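Local atomic coordinates of glucose-6-phosphate isomerase (Chlamydia trachomatis D/UW-3/CX, PDB entry 6OTU), a protein that catalyses the reversible isomerization of glucose-6-phosphate to fructose-6-phosphate, linking the aldose and ketose forms of the sugar phosphate. Residues Q154-G158 with T215-A219; P164-F169 with R180-V184; A192-L196 with N221-F225; V208-T214 with G247-D251. All coordinates share one frame; numbering follows the deposited sequence.

Interaction 1. Residues Q154-G158 with T215-A219. With G6Q (glucose-6-phosphate), chain E.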
loop_
_atom_site.group_PDB
_atom_site.type_symbol
_atom_site.label_atom_id
_atom_site.label_comp_id
_atom_site.label_asym_id
_atom_site.label_seq_id
_atom_site.Cartn_x
_atom_site.Cartn_y
_atom_site.Cartn_z
ATOM N N GLN A 154 -1.751 -20.965 -4.301
ATOM C CA GLN A 154 -0.317 -20.741 -4.406
ATOM C C GLN A 154 0.244 -20.476 -3.018
ATOM O O GLN A 154 -0.129 -19.493 -2.371
ATOM C CB GLN A 154 0.001 -19.574 -5.337
ATOM C CG GLN A 154 1.485 -19.333 -5.514
ATOM C CD GLN A 154 1.885 -19.068 -6.961
ATOM O OE1 GLN A 154 1.325 -19.651 -7.902
ATOM N NE2 GLN A 154 2.876 -18.195 -7.145
ATOM N N ILE A 155 1.122 -21.365 -2.566
ATOM C CA ILE A 155 1.858 -21.217 -1.320
ATOM C C ILE A 155 3.235 -20.672 -1.670
ATOM O O ILE A 155 3.991 -21.304 -2.416
ATOM C CB ILE A 155 1.968 -22.553 -0.563
ATOM C CG1 ILE A 155 0.579 -23.058 -0.148
ATOM C CG2 ILE A 155 2.885 -22.414 0.646
ATOM C CD1 ILE A 155 0.587 -24.366 0.627
ATOM N N GLY A 156 3.558 -19.504 -1.139
ATOM C CA GLY A 156 4.811 -18.841 -1.454
ATOM C C GLY A 156 4.754 -17.420 -0.948
ATOM O O GLY A 156 3.684 -16.880 -0.647
ATOM N N ILE A 157 5.929 -16.805 -0.857
ATOM C CA ILE A 157 6.042 -15.491 -0.242
ATOM C C ILE A 157 7.015 -14.648 -1.051
ATOM O O ILE A 157 7.821 -15.168 -1.827
ATOM C CB ILE A 157 6.488 -15.619 1.243
ATOM C CG1 ILE A 157 6.257 -14.315 2.036
ATOM C CG2 ILE A 157 7.913 -16.134 1.326
ATOM C CD1 ILE A 157 6.406 -14.493 3.571
ATOM N N GLY A 158 6.919 -13.325 -0.875
ATOM C CA GLY A 158 7.864 -12.431 -1.534
ATOM C C GLY A 158 7.752 -12.513 -3.047
ATOM O O GLY A 158 6.655 -12.463 -3.611
ATOM N N THR A 215 12.582 -21.770 2.335
ATOM C CA THR A 215 12.031 -20.647 3.083
ATOM C C THR A 215 11.015 -21.124 4.127
ATOM O O THR A 215 10.179 -21.987 3.855
ATOM C CB THR A 215 11.387 -19.657 2.124
ATOM O OG1 THR A 215 12.282 -19.414 1.031
ATOM C CG2 THR A 215 11.085 -18.342 2.838
ATOM N N LEU A 216 11.101 -20.564 5.337
ATOM C CA LEU A 216 10.249 -21.034 6.431
ATOM C C LEU A 216 8.760 -21.001 6.077
ATOM O O LEU A 216 8.025 -21.953 6.369
ATOM C CB LEU A 216 10.503 -20.200 7.682
ATOM C CG LEU A 216 9.473 -20.376 8.800
ATOM C CD1 LEU A 216 9.506 -21.803 9.309
ATOM C CD2 LEU A 216 9.701 -19.372 9.937
ATOM N N GLU A 217 8.295 -19.908 5.438
ATOM C CA GLU A 217 6.859 -19.711 5.260
ATOM C C GLU A 217 6.235 -20.745 4.326
ATOM O O GLU A 217 5.283 -21.431 4.738
ATOM C CB GLU A 217 6.579 -18.277 4.801
ATOM C CG GLU A 217 6.808 -17.236 5.861
ATOM C CD GLU A 217 8.206 -16.639 5.809
ATOM O OE1 GLU A 217 8.350 -15.449 6.171
ATOM O OE2 GLU A 217 9.165 -17.354 5.427
ATOM N N PRO A 218 6.687 -20.896 3.076
ATOM C CA PRO A 218 6.138 -21.989 2.248
ATOM C C PRO A 218 6.222 -23.347 2.926
ATOM O O PRO A 218 5.297 -24.157 2.780
ATOM C CB PRO A 218 7.013 -21.962 0.986
ATOM C CG PRO A 218 7.744 -20.674 1.024
ATOM C CD PRO A 218 7.822 -20.218 2.425
ATOM N N ALA A 219 7.307 -23.616 3.663
ATOM C CA ALA A 219 7.468 -24.937 4.271
ATOM C C ALA A 219 6.469 -25.150 5.399
ATOM O O ALA A 219 5.864 -26.224 5.507
ATOM C CB ALA A 219 8.885 -25.122 4.794
HETATM C C1 G6Q E . 13.043 -12.014 -4.238
HETATM C C2 G6Q E . 13.473 -12.162 -2.776
HETATM C C3 G6Q E . 12.395 -12.750 -1.873
HETATM C C4 G6Q E . 12.111 -14.235 -2.127
HETATM C C5 G6Q E . 11.299 -14.850 -0.986
HETATM C C6 G6Q E . 10.848 -16.258 -1.291
HETATM O O1 G6Q E . 13.846 -11.700 -5.053
HETATM O O2 G6Q E . 14.655 -12.947 -2.674
HETATM O O3 G6Q E . 11.182 -12.009 -2.020
HETATM O O4 G6Q E . 11.388 -14.397 -3.345
HETATM O O5 G6Q E . 12.083 -14.818 0.211
HETATM O O6 G6Q E . 12.030 -17.048 -1.595
HETATM P P G6Q E . 11.861 -18.550 -2.170
HETATM O O1P G6Q E . 11.160 -18.424 -3.512
HETATM O O2P G6Q E . 13.290 -19.062 -2.298
HETATM O O3P G6Q E . 11.045 -19.322 -1.153
#
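Ile157 and Thr215 line the glucose-6-phosphate pocket where the loop after strand 151-155 meets the start of helix 216-231; Ile155 of the strand and Glu217 and Pro218 of the helix pack behind or beside them. Farther from the ligand, Ile155 CG2 lies 3.7 Å from Pro218 CA and grazes the proline ring at CB. Pro218 suits the first turn of a helix, where a backbone N-H is not needed for the helical bonding pattern.

Ile157 serves two neighbours through its two branches. Its CG1 stands anti to the backbone N (chi1 -165°), carrying CD1 across the carboxylate arm of Glu217 to within 3.4 Å of OE1. The CG2 branch meets Thr215 CG2 at 4.2 Å and also comes 3.9 Å from C6 of the sugar phosphate. Glu217 bends at chi2 (93°), and its OE1 is hydrogen-bonded to both His386 and Thr382 of the second subunit.

Thr215 likewise uses both branches: the methyl joins the apolar packing while OG1 donates to phosphate O3P at 2.5 Å. At Gly158 the chain takes a positive phi (63°) and passes with CA only 3.4 Å from the ligand O3, a place well matched to a residue without a side chain.

Thr215, at the N-cap position, thus offers its hydroxyl to the phosphate and shares it with the active-site Lys501; any help from the helix end itself is at most modest. The Glu217 carboxylate, in turn, joins this pocket wall to the active-site His386 of the second subunit.

Interaction 2. Residues P164-F169 with R180-V184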
loop_
_atom_site.group_PDB
_atom_site.type_symbol
_atom_site.label_atom_id
_atom_site.label_comp_id
_atom_site.label_asym_id
_atom_site.label_seq_id
_atom_site.Cartn_x
_atom_site.Cartn_y
_atom_site.Cartn_z
ATOM N N PRO A 164 3.196 -12.936 -9.442
ATOM C CA PRO A 164 2.047 -13.743 -9.891
ATOM C C PRO A 164 0.695 -13.171 -9.469
ATOM O O PRO A 164 -0.214 -13.082 -10.302
ATOM C CB PRO A 164 2.327 -15.111 -9.257
ATOM C CG PRO A 164 3.816 -15.181 -9.199
ATOM C CD PRO A 164 4.326 -13.780 -8.997
ATOM N N LYS A 165 0.559 -12.734 -8.214
ATOM C CA LYS A 165 -0.725 -12.226 -7.737
ATOM C C LYS A 165 -1.111 -10.929 -8.446
ATOM O O LYS A 165 -2.262 -10.762 -8.852
ATOM C CB LYS A 165 -0.686 -12.032 -6.214
ATOM C CG LYS A 165 -2.040 -11.598 -5.606
ATOM C CD LYS A 165 -2.066 -11.683 -4.091
ATOM C CE LYS A 165 -1.273 -10.550 -3.475
ATOM N NZ LYS A 165 -1.627 -10.329 -2.039
ATOM N N ALA A 166 -0.158 -10.012 -8.617
ATOM C CA ALA A 166 -0.427 -8.789 -9.362
ATOM C C ALA A 166 -0.848 -9.091 -10.800
ATOM O O ALA A 166 -1.728 -8.420 -11.358
ATOM C CB ALA A 166 0.812 -7.892 -9.338
ATOM N N MET A 167 -0.226 -10.098 -11.419
ATOM C CA MET A 167 -0.555 -10.426 -12.800
ATOM C C MET A 167 -1.895 -11.150 -12.891
ATOM O O MET A 167 -2.656 -10.924 -13.833
ATOM C CB MET A 167 0.574 -11.260 -13.430
ATOM C CG MET A 167 1.865 -10.462 -13.742
ATOM S SD MET A 167 1.632 -8.932 -14.724
ATOM C CE MET A 167 1.641 -7.681 -13.425
ATOM N N TYR A 168 -2.202 -12.008 -11.915
ATOM C CA TYR A 168 -3.467 -12.729 -11.932
ATOM C C TYR A 168 -4.650 -11.759 -11.882
ATOM O O TYR A 168 -5.586 -11.858 -12.687
ATOM C CB TYR A 168 -3.523 -13.737 -10.770
ATOM C CG TYR A 168 -4.932 -14.227 -10.536
ATOM C CD1 TYR A 168 -5.501 -15.174 -11.373
ATOM C CD2 TYR A 168 -5.715 -13.692 -9.528
ATOM C CE1 TYR A 168 -6.806 -15.590 -11.195
ATOM C CE2 TYR A 168 -7.018 -14.099 -9.341
ATOM C CZ TYR A 168 -7.566 -15.046 -10.178
ATOM O OH TYR A 168 -8.878 -15.459 -9.989
ATOM N N PHE A 169 -4.623 -10.797 -10.951
ATOM C CA PHE A 169 -5.709 -9.820 -10.910
ATOM C C PHE A 169 -5.682 -8.882 -12.113
ATOM O O PHE A 169 -6.733 -8.370 -12.514
ATOM C CB PHE A 169 -5.674 -9.030 -9.602
ATOM C CG PHE A 169 -6.092 -9.844 -8.416
ATOM C CD1 PHE A 169 -7.433 -9.969 -8.079
ATOM C CD2 PHE A 169 -5.150 -10.538 -7.665
ATOM C CE1 PHE A 169 -7.812 -10.746 -6.992
ATOM C CE2 PHE A 169 -5.533 -11.313 -6.578
ATOM C CZ PHE A 169 -6.853 -11.418 -6.244
ATOM N N ARG A 180 -11.071 -20.772 -9.047
ATOM C CA ARG A 180 -10.898 -20.003 -7.830
ATOM C C ARG A 180 -9.437 -20.074 -7.402
ATOM O O ARG A 180 -8.852 -21.165 -7.348
ATOM C CB ARG A 180 -11.814 -20.532 -6.734
ATOM C CG ARG A 180 -13.232 -20.825 -7.195
ATOM C CD ARG A 180 -13.982 -21.543 -6.082
ATOM N NE ARG A 180 -14.325 -20.652 -4.972
ATOM C CZ ARG A 180 -14.295 -21.002 -3.688
ATOM N NH1 ARG A 180 -13.922 -22.230 -3.338
ATOM N NH2 ARG A 180 -14.644 -20.126 -2.749
ATOM N N ILE A 181 -8.854 -18.909 -7.103
ATOM C CA ILE A 181 -7.412 -18.748 -6.962
ATOM C C ILE A 181 -7.124 -18.059 -5.636
ATOM O O ILE A 181 -7.696 -17.003 -5.339
ATOM C CB ILE A 181 -6.810 -17.951 -8.140
ATOM C CG1 ILE A 181 -7.283 -18.530 -9.484
ATOM C CG2 ILE A 181 -5.292 -17.916 -8.067
ATOM C CD1 ILE A 181 -6.741 -19.904 -9.784
ATOM N N PHE A 182 -6.240 -18.657 -4.840
ATOM C CA PHE A 182 -5.873 -18.130 -3.533
ATOM C C PHE A 182 -4.359 -18.096 -3.400
ATOM O O PHE A 182 -3.633 -18.857 -4.052
ATOM C CB PHE A 182 -6.472 -18.978 -2.393
ATOM C CG PHE A 182 -7.969 -19.067 -2.432
ATOM C CD1 PHE A 182 -8.599 -20.055 -3.175
ATOM C CD2 PHE A 182 -8.748 -18.143 -1.745
ATOM C CE1 PHE A 182 -9.980 -20.120 -3.229
ATOM C CE2 PHE A 182 -10.133 -18.204 -1.787
ATOM C CZ PHE A 182 -10.752 -19.195 -2.528
ATOM N N PHE A 183 -3.887 -17.204 -2.531
ATOM C CA PHE A 183 -2.469 -17.096 -2.209
ATOM C C PHE A 183 -2.304 -17.207 -0.708
ATOM O O PHE A 183 -2.906 -16.435 0.042
ATOM C CB PHE A 183 -1.865 -15.783 -2.714
ATOM C CG PHE A 183 -1.988 -15.606 -4.188
ATOM C CD1 PHE A 183 -3.149 -15.089 -4.739
ATOM C CD2 PHE A 183 -0.951 -15.980 -5.035
ATOM C CE1 PHE A 183 -3.266 -14.938 -6.113
ATOM C CE2 PHE A 183 -1.063 -15.820 -6.411
ATOM C CZ PHE A 183 -2.225 -15.297 -6.948
ATOM N N VAL A 184 -1.491 -18.167 -0.279
ATOM C CA VAL A 184 -1.128 -18.347 1.121
ATOM C C VAL A 184 0.362 -18.039 1.231
ATOM O O VAL A 184 1.197 -18.725 0.624
ATOM C CB VAL A 184 -1.462 -19.767 1.611
ATOM C CG1 VAL A 184 -0.950 -20.013 3.032
ATOM C CG2 VAL A 184 -2.950 -20.006 1.536
HETATM O O HOH W 1 -10.049 -16.113 -7.273
#
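Lys165 lays its aliphatic chain over one face of the Phe183 ring, and following it outward shows how helix 162-172 sits on strand 180-184. Its CB stands 3.8 Å from the ring centroid, only 14° off the normal, a CH-pi contact. With CG anti to the backbone N (chi1 -176°), the chain runs on over the ring rather than away from it: CG reaches CE1 of Phe183 at 3.6 Å, and CD reaches CD1 at the same distance. A bend at chi3 (75°) then turns the end away from the strand, and NZ makes a long, weak ion pair with Glu161. A lysine fits here because its methylenes can coat an aromatic face while its charge remains outside the apolar patch.

Around the same phenylalanine, Tyr168 CB lies at the ring edge and Phe169 CE2 approaches CE1 obliquely. One turn along the helix from Lys165, Tyr168 offers a ring face to Ile181 CB of the strand, 4.0 Å from the ring centroid, and Ile181 CG1 presses to 3.4 Å from Tyr168 CE1. Ile181 also touches Val280 and Phe283 of helix 275-285.

The tyrosine hydroxyl adds a polar link. Tyr168 OH is hydrogen-bonded to Gln172 and, at 3.0 Å, to a water that accepts a bond from Ile181 N, also at 3.0 Å. Strand 180-184 lies at the margin of its sheet, so this water supplies a partner for an N-H there. Helix and strand run nearly antiparallel, the geometry of a beta-alpha-beta crossover held by apolar and CH-pi contacts, with one water bridge.

Interaction 3. Residues A192-L196 with N221-F225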
loop_
_atom_site.group_PDB
_atom_site.type_symbol
_atom_site.label_atom_id
_atom_site.label_comp_id
_atom_site.label_asym_id
_atom_site.label_seq_id
_atom_site.Cartn_x
_atom_site.Cartn_y
_atom_site.Cartn_z
ATOM N N ALA A 192 -3.401 -19.180 6.228
ATOM C CA ALA A 192 -3.793 -20.513 5.775
ATOM C C ALA A 192 -5.228 -20.829 6.170
ATOM O O ALA A 192 -5.986 -21.414 5.388
ATOM C CB ALA A 192 -2.849 -21.575 6.334
ATOM N N ALA A 193 -5.624 -20.438 7.375
ATOM C CA ALA A 193 -6.959 -20.774 7.846
ATOM C C ALA A 193 -8.043 -20.106 6.999
ATOM O O ALA A 193 -9.048 -20.745 6.653
ATOM C CB ALA A 193 -7.093 -20.391 9.319
ATOM N N GLU A 194 -7.863 -18.822 6.649
ATOM C CA GLU A 194 -8.881 -18.158 5.834
ATOM C C GLU A 194 -9.059 -18.865 4.497
ATOM O O GLU A 194 -10.182 -18.951 3.984
ATOM C CB GLU A 194 -8.550 -16.668 5.623
ATOM C CG GLU A 194 -7.341 -16.390 4.700
ATOM C CD GLU A 194 -7.013 -14.904 4.498
ATOM O OE1 GLU A 194 -7.830 -14.030 4.893
ATOM O OE2 GLU A 194 -5.917 -14.616 3.951
ATOM N N VAL A 195 -7.980 -19.405 3.931
ATOM C CA VAL A 195 -8.098 -20.073 2.644
ATOM C C VAL A 195 -8.728 -21.448 2.805
ATOM O O VAL A 195 -9.636 -21.819 2.053
ATOM C CB VAL A 195 -6.722 -20.141 1.972
ATOM C CG1 VAL A 195 -6.772 -21.046 0.733
ATOM C CG2 VAL A 195 -6.277 -18.720 1.631
ATOM N N LEU A 196 -8.274 -22.218 3.796
ATOM C CA LEU A 196 -8.848 -23.539 4.025
ATOM C C LEU A 196 -10.340 -23.451 4.324
ATOM O O LEU A 196 -11.101 -24.353 3.961
ATOM C CB LEU A 196 -8.106 -24.239 5.162
ATOM C CG LEU A 196 -6.690 -24.744 4.873
ATOM C CD1 LEU A 196 -5.869 -24.835 6.147
ATOM C CD2 LEU A 196 -6.740 -26.079 4.167
ATOM N N ASN A 221 3.626 -23.566 5.623
ATOM C CA ASN A 221 2.289 -23.557 5.041
ATOM C C ASN A 221 1.997 -24.859 4.302
ATOM O O ASN A 221 0.909 -25.433 4.457
ATOM C CB ASN A 221 2.122 -22.340 4.135
ATOM C CG ASN A 221 1.772 -21.095 4.919
ATOM O OD1 ASN A 221 0.889 -21.125 5.771
ATOM N ND2 ASN A 221 2.475 -20.001 4.657
ATOM N N GLU A 222 2.960 -25.347 3.504
ATOM C CA GLU A 222 2.779 -26.634 2.832
ATOM C C GLU A 222 2.460 -27.735 3.837
ATOM O O GLU A 222 1.553 -28.548 3.612
ATOM C CB GLU A 222 4.022 -27.009 2.014
ATOM C CG GLU A 222 3.962 -28.449 1.491
ATOM C CD GLU A 222 5.167 -28.885 0.646
ATOM O OE1 GLU A 222 6.183 -28.159 0.565
ATOM O OE2 GLU A 222 5.078 -29.976 0.044
ATOM N N GLU A 223 3.184 -27.767 4.960
ATOM C CA GLU A 223 2.914 -28.781 5.975
ATOM C C GLU A 223 1.506 -28.624 6.542
ATOM O O GLU A 223 0.801 -29.619 6.734
ATOM C CB GLU A 223 3.973 -28.724 7.077
ATOM C CG GLU A 223 3.792 -29.755 8.187
ATOM C CD GLU A 223 3.819 -31.195 7.688
ATOM O OE1 GLU A 223 4.435 -31.451 6.627
ATOM O OE2 GLU A 223 3.222 -32.070 8.366
ATOM N N LEU A 224 1.059 -27.379 6.764
ATOM C CA LEU A 224 -0.316 -27.146 7.206
ATOM C C LEU A 224 -1.330 -27.702 6.214
ATOM O O LEU A 224 -2.373 -28.230 6.608
ATOM C CB LEU A 224 -0.566 -25.652 7.414
ATOM C CG LEU A 224 -0.458 -25.106 8.835
ATOM C CD1 LEU A 224 -0.817 -23.641 8.824
ATOM C CD2 LEU A 224 -1.353 -25.869 9.794
ATOM N N PHE A 225 -1.059 -27.569 4.919
ATOM C CA PHE A 225 -2.020 -28.060 3.937
ATOM C C PHE A 225 -1.951 -29.575 3.805
ATOM O O PHE A 225 -2.991 -30.231 3.666
ATOM C CB PHE A 225 -1.781 -27.378 2.594
ATOM C CG PHE A 225 -2.573 -26.106 2.417
ATOM C CD1 PHE A 225 -2.259 -24.967 3.152
ATOM C CD2 PHE A 225 -3.639 -26.049 1.529
ATOM C CE1 PHE A 225 -2.998 -23.783 2.999
ATOM C CE2 PHE A 225 -4.383 -24.871 1.378
ATOM C CZ PHE A 225 -4.053 -23.737 2.117
HETATM O O HOH W 2 -0.723 -19.255 6.743
#
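Phe225 reaches out from helix 216-231 as the main bump of this contact, its ring entering a hollow lined by Ala192, Val195 and Leu196 of helix 189-196. Leu196 lies over one face of the ring: its CD2 is 4.1 Å from the centroid and 20° off the normal, and the leucine and phenylalanine side chains lie alongside, pointing opposite ways. Val195 closes the rim, with CG1 near the ring plane and 4.1 Å from CZ.

Ala192 provides the complementary dip. Its small CB receives Leu224 CD1 at 3.8 Å and Phe225 CE1 at 4.0 Å, and alanine suits a spot where two bulky groups converge. Asn221 OD1 also approaches this methyl, and a water lies 2.7 Å from OD1 while accepting a bond from Ala192 N. Asn221 ND2, in turn, bonds to Asn186 O.

The axes of segments 192-196 and 221-225 run in the same general direction, 36° apart, and come within 11.2 Å. On the sheet side, Val195 and Phe225 both rest on Val153 and Val184, while Leu196 and Leu224 touch the second subunit. Neighbouring helices packed on one face of a parallel sheet are typical of the alpha-beta-alpha sandwich of SIS domains.

Interaction 4. Residues V208-T214 with G247-D251. With G6Q (glucose-6-phosphate), chain E.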
loop_
_atom_site.group_PDB
_atom_site.type_symbol
_atom_site.label_atom_id
_atom_site.label_comp_id
_atom_site.label_asym_id
_atom_site.label_seq_id
_atom_site.Cartn_x
_atom_site.Cartn_y
_atom_site.Cartn_z
ATOM N N VAL A 208 3.116 -25.169 -4.522
ATOM C CA VAL A 208 4.127 -24.656 -3.604
ATOM C C VAL A 208 5.265 -24.059 -4.428
ATOM O O VAL A 208 5.945 -24.767 -5.181
ATOM C CB VAL A 208 4.639 -25.758 -2.663
ATOM C CG1 VAL A 208 5.343 -25.140 -1.464
ATOM C CG2 VAL A 208 3.491 -26.648 -2.220
ATOM N N VAL A 209 5.470 -22.759 -4.285
ATOM C CA VAL A 209 6.413 -22.014 -5.103
ATOM C C VAL A 209 7.492 -21.484 -4.169
ATOM O O VAL A 209 7.221 -20.631 -3.313
ATOM C CB VAL A 209 5.727 -20.872 -5.875
ATOM C CG1 VAL A 209 6.739 -20.105 -6.709
ATOM C CG2 VAL A 209 4.591 -21.415 -6.749
ATOM N N SER A 210 8.713 -21.988 -4.326
ATOM C CA SER A 210 9.829 -21.523 -3.503
ATOM C C SER A 210 11.112 -21.804 -4.271
ATOM O O SER A 210 11.452 -22.971 -4.479
ATOM C CB SER A 210 9.836 -22.223 -2.147
ATOM O OG SER A 210 11.122 -22.169 -1.555
ATOM N N LYS A 211 11.814 -20.743 -4.683
ATOM C CA LYS A 211 13.038 -20.904 -5.467
ATOM C C LYS A 211 14.064 -21.736 -4.707
ATOM O O LYS A 211 14.509 -22.788 -5.187
ATOM C CB LYS A 211 13.611 -19.529 -5.844
ATOM C CG LYS A 211 14.960 -19.577 -6.573
ATOM C CD LYS A 211 15.385 -18.216 -7.151
ATOM C CE LYS A 211 16.847 -18.223 -7.596
ATOM N NZ LYS A 211 17.318 -16.894 -8.070
ATOM N N SER A 212 14.432 -21.296 -3.497
ATOM C CA SER A 212 15.396 -22.045 -2.695
ATOM C C SER A 212 14.890 -23.430 -2.328
ATOM O O SER A 212 15.689 -24.366 -2.203
ATOM C CB SER A 212 15.719 -21.284 -1.410
ATOM O OG SER A 212 14.560 -21.127 -0.606
ATOM N N GLY A 213 13.582 -23.574 -2.113
ATOM C CA GLY A 213 13.024 -24.765 -1.505
ATOM C C GLY A 213 13.176 -24.854 -0.002
ATOM O O GLY A 213 12.884 -25.913 0.565
ATOM N N THR A 214 13.617 -23.779 0.674
ATOM C CA THR A 214 13.906 -23.850 2.105
ATOM C C THR A 214 13.329 -22.694 2.936
ATOM O O THR A 214 13.577 -22.640 4.146
ATOM C CB THR A 214 15.421 -23.929 2.328
ATOM O OG1 THR A 214 16.061 -22.855 1.630
ATOM C CG2 THR A 214 15.974 -25.247 1.800
ATOM N N GLY A 247 17.501 -28.813 -8.950
ATOM C CA GLY A 247 18.404 -29.368 -7.954
ATOM C C GLY A 247 18.162 -28.897 -6.533
ATOM O O GLY A 247 18.916 -29.284 -5.633
ATOM N N SER A 248 17.144 -28.064 -6.312
ATOM C CA SER A 248 16.724 -27.647 -4.988
ATOM C C SER A 248 16.272 -28.837 -4.134
ATOM O O SER A 248 15.927 -29.897 -4.658
ATOM C CB SER A 248 15.592 -26.621 -5.128
ATOM O OG SER A 248 14.671 -26.714 -4.067
ATOM N N PRO A 249 16.247 -28.671 -2.807
ATOM C CA PRO A 249 15.710 -29.737 -1.941
ATOM C C PRO A 249 14.264 -30.079 -2.235
ATOM O O PRO A 249 13.799 -31.149 -1.823
ATOM C CB PRO A 249 15.862 -29.159 -0.528
ATOM C CG PRO A 249 16.928 -28.121 -0.651
ATOM C CD PRO A 249 16.753 -27.531 -2.024
ATOM N N MET A 250 13.549 -29.213 -2.944
ATOM C CA MET A 250 12.145 -29.399 -3.288
ATOM C C MET A 250 11.952 -30.061 -4.649
ATOM O O MET A 250 10.837 -30.509 -4.952
ATOM C CB MET A 250 11.436 -28.036 -3.267
ATOM C CG MET A 250 9.948 -28.057 -2.976
ATOM S SD MET A 250 9.277 -26.377 -2.798
ATOM C CE MET A 250 9.693 -26.089 -1.086
ATOM N N ASP A 251 13.009 -30.136 -5.460
ATOM C CA ASP A 251 12.962 -30.666 -6.815
ATOM C C ASP A 251 12.829 -32.186 -6.747
ATOM O O ASP A 251 13.797 -32.920 -6.977
ATOM C CB ASP A 251 14.218 -30.212 -7.563
ATOM C CG ASP A 251 14.206 -30.574 -9.024
ATOM O OD1 ASP A 251 13.127 -30.893 -9.562
ATOM O OD2 ASP A 251 15.299 -30.534 -9.634
HETATM C C1 G6Q E . 13.043 -12.014 -4.238
HETATM C C2 G6Q E . 13.473 -12.162 -2.776
HETATM C C3 G6Q E . 12.395 -12.750 -1.873
HETATM C C4 G6Q E . 12.111 -14.235 -2.127
HETATM C C5 G6Q E . 11.299 -14.850 -0.986
HETATM C C6 G6Q E . 10.848 -16.258 -1.291
HETATM O O1 G6Q E . 13.846 -11.700 -5.053
HETATM O O2 G6Q E . 14.655 -12.947 -2.674
HETATM O O3 G6Q E . 11.182 -12.009 -2.020
HETATM O O4 G6Q E . 11.388 -14.397 -3.345
HETATM O O5 G6Q E . 12.083 -14.818 0.211
HETATM O O6 G6Q E . 12.030 -17.048 -1.595
HETATM P P G6Q E . 11.861 -18.550 -2.170
HETATM O O1P G6Q E . 11.160 -18.424 -3.512
HETATM O O2P G6Q E . 13.290 -19.062 -2.298
HETATM O O3P G6Q E . 11.045 -19.322 -1.153
#
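The van der Waals packing of this contact is led by Met250, whose thioether chain runs along the bend at 210-213. Its CE meets Gly213 O at 3.6 Å and Ser210 CB at 4.0 Å, while SD lies near Val208 CG1; a long, flexible methionine fits this uneven surface. The Pro249 ring rests on Thr214 CG2. Gly213, with phi at 78°, brings its CA within 3.6 Å of Ser248 OG, a close pass suited to glycine.

Hydrogen bonds within each segment keep both bends in shape. Ser210 OG accepts from Gly213 N in an ST motif, and Ser212 OG and Ser248 OG accept from Thr214 N and Met250 N in ST turns. The short serine arm returns easily to its own backbone. Ser248 OG is also bonded to Thr244.

A third group binds the phosphate of glucose-6-phosphate: Lys211 N donates to its O1P at 2.7 Å, Ser212 N to O2P at 2.8 Å, nearly straight (172°), and Ser212 OG to O2P as well; Ser210 OG donates to O3P at 2.9 Å. Backbone N-H groups and serine hydroxyls gathered beyond the end of a parallel strand make up the phosphate-binding loop typical of SIS-type sugar-phosphate sites.

How the interactions relate
All four contacts belong to the domain built on the parallel sheet that holds strands 151-155, 180-184 and 204-209. Interactions 1 and 4, with centres 10 Å apart, meet at the phosphate of glucose-6-phosphate, and a probable hydrogen bond from Val209 N to Ile155 O (2.8 Å) joins their neighbouring strands 151-155 and 204-209. Interaction 3 continues along helix 216-231 from interaction 1, their centres 11 Å apart, with Ile155 packing on Asn221 and Phe225; both touch the second subunit. Interaction 2 builds the sheet margin, joined to interaction 1 by Gln154 pairing with Phe182 and Val184, and its Pro164 side chain is about 9 Å from the bound sugar phosphate.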